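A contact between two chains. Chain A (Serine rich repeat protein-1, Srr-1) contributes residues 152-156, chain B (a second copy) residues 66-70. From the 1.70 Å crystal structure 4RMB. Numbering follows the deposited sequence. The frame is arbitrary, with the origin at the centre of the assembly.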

# COMPACT_ATOMS: atom_id res chain seq x y z
N ALA A 152 0.44 -8.18 -8.72
CA ALA A 152 1.14 -8.10 -7.46
C ALA A 152 0.38 -7.16 -6.54
O ALA A 152 -0.57 -6.50 -6.97
N GLU A 153 0.80 -7.12 -5.28
CA GLU A 153 0.22 -6.24 -4.29
C GLU A 153 1.39 -5.73 -3.46
O GLU A 153 2.34 -6.47 -3.21
N ILE A 154 1.35 -4.46 -3.06
CA ILE A 154 2.45 -3.90 -2.29
C ILE A 154 1.99 -3.09 -1.08
O ILE A 154 0.84 -2.65 -1.02
N LYS A 155 2.89 -2.92 -0.13
CA LYS A 155 2.59 -2.16 1.07
C LYS A 155 3.85 -1.97 1.90
O LYS A 155 4.79 -2.77 1.82
N LEU A 156 3.87 -0.90 2.69
CA LEU A 156 4.99 -0.61 3.58
C LEU A 156 4.52 -0.89 5.00
O LEU A 156 3.50 -0.36 5.43
N THR B 66 -2.36 -12.20 2.47
CA THR B 66 -3.43 -11.36 3.01
C THR B 66 -3.21 -9.89 2.68
O THR B 66 -2.09 -9.47 2.36
N ASP B 67 -4.28 -9.10 2.75
CA ASP B 67 -4.19 -7.67 2.47
C ASP B 67 -3.28 -6.99 3.50
O ASP B 67 -2.68 -5.96 3.22
N SER B 68 -3.21 -7.59 4.68
CA SER B 68 -2.39 -7.05 5.77
C SER B 68 -0.90 -7.19 5.49
O SER B 68 -0.12 -6.30 5.81
N MET B 69 -0.52 -8.32 4.90
CA MET B 69 0.88 -8.60 4.59
C MET B 69 1.67 -8.81 5.87
O MET B 69 2.89 -8.95 5.85
N ASP B 70 0.95 -8.85 6.99
CA ASP B 70 1.56 -9.05 8.30
C ASP B 70 1.41 -10.52 8.68
O ASP B 70 0.55 -10.87 9.49

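This is a small contact built on one methionine, in which M69(B), from a loop, lies against a strand of chain A through van der Waals packing, with no hydrogen bond crossing between the two stretches. The buried surface is modest, 217 Å² summed over both sides, and M69(B) carries the largest share, with K155(A) next.

The strand sets the pattern by alternation. E153(A) and K155(A) direct their CA-to-CB bonds toward the loop, while I154(A) and L156(A) turn theirs away. Two charged residues therefore face a thioether, and their closest approaches to it are through aliphatic carbons. In E153(A), chi1 is t and chi2 is p, and CG lies 3.4 Å from CE of M69(B). The carboxylate folds back on its own strand, where OE2 accepts a hydrogen bond from the backbone N of I154(A) at 3.2 Å; both carboxylate oxygens are also hydrogen-bonded elsewhere in the structure. The carboxylate oxygens thus have hydrogen-bond partners outside the loop stretch, and CG is the atom nearest the methionine.

M69(B) reaches across with its CA-to-CB bond toward the strand, chi1 in m, chi2 between wells at -141° and chi3 in t. Its terminal methyl meets the backbone as well as a side chain, since CE lies 3.5 Å from C of I154(A). So I154(A) touches the loop through its main chain although its side chain leaves in another direction. Farther back along the methionine, SD sits 3.9 Å from CB of K155(A).

K155(A) is fully extended, t at all four chi angles, and its length carries it past the methionine to the loop backbone. Its CD comes within 4.2 Å of O of D67(B), and NZ stands 3.7 Å from O of S68(B), a polar approach rather than a hydrogen bond; the amine is satisfied elsewhere in the structure.

The loop residues before the methionine are linked by short-range polar contacts, except the side chain of D67(B): its CA-to-CB bond points sideways, chi1 in m, its end comes nearer the strand without touching it, and both carboxylate oxygens are hydrogen-bonded elsewhere in the structure. S68(B) points its CA-to-CB bond away, with chi1 in p, and its OG pairs with OG1 of T66(B) at 2.6 Å while accepting a hydrogen bond from N of D70(B) at 3.3 Å. A weak backbone hydrogen bond, 3.2 Å from N of M69(B) to O of T66(B), closes the turn. M69(B) itself has positive phi, 69°, an uncommon backbone choice for a residue with a side chain.

The rule to read here is economical: polar ends are paired within a stretch or elsewhere, and the methionine lies against the carbons of the strand.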

# COMPACT_ATOMS: atom_id res chain seq x y z
CB ALA A 152 2.57 -7.58 -7.67
CB GLU A 153 -0.77 -6.98 -3.39
CG GLU A 153 -1.65 -6.03 -2.62
CD GLU A 153 -2.29 -5.01 -3.53
OE1 GLU A 153 -3.29 -5.35 -4.20
OE2 GLU A 153 -1.78 -3.87 -3.60
CB ILE A 154 3.33 -2.98 -3.17
CG1 ILE A 154 2.50 -1.82 -3.74
CG2 ILE A 154 3.94 -3.79 -4.32
CD1 ILE A 154 3.31 -0.81 -4.52
CB LYS A 155 1.54 -2.89 1.90
CG LYS A 155 1.09 -2.11 3.12
CD LYS A 155 0.04 -2.87 3.92
CE LYS A 155 -0.37 -2.08 5.16
NZ LYS A 155 -1.35 -2.83 5.98
CB LEU A 156 5.40 0.86 3.48
CG LEU A 156 6.47 1.25 2.46
CD1 LEU A 156 6.61 2.76 2.42
CD2 LEU A 156 7.79 0.61 2.85
CB THR B 66 -3.50 -11.49 4.54
OG1 THR B 66 -2.34 -10.88 5.13
CG2 THR B 66 -3.56 -12.95 4.95
CB ASP B 67 -5.57 -7.01 2.53
CG ASP B 67 -6.42 -7.30 1.31
OD1 ASP B 67 -5.93 -7.98 0.39
OD2 ASP B 67 -7.58 -6.84 1.29
CB SER B 68 -2.73 -7.75 7.09
OG SER B 68 -2.29 -9.10 7.08
CB MET B 69 1.49 -7.44 3.80
CG MET B 69 0.72 -7.09 2.55
SD MET B 69 1.81 -6.68 1.18
CE MET B 69 0.61 -6.15 -0.04
CB ASP B 70 0.87 -8.17 9.34
CG ASP B 70 1.84 -7.61 10.36
OD1 ASP B 70 2.52 -8.41 11.04
OD2 ASP B 70 1.91 -6.37 10.48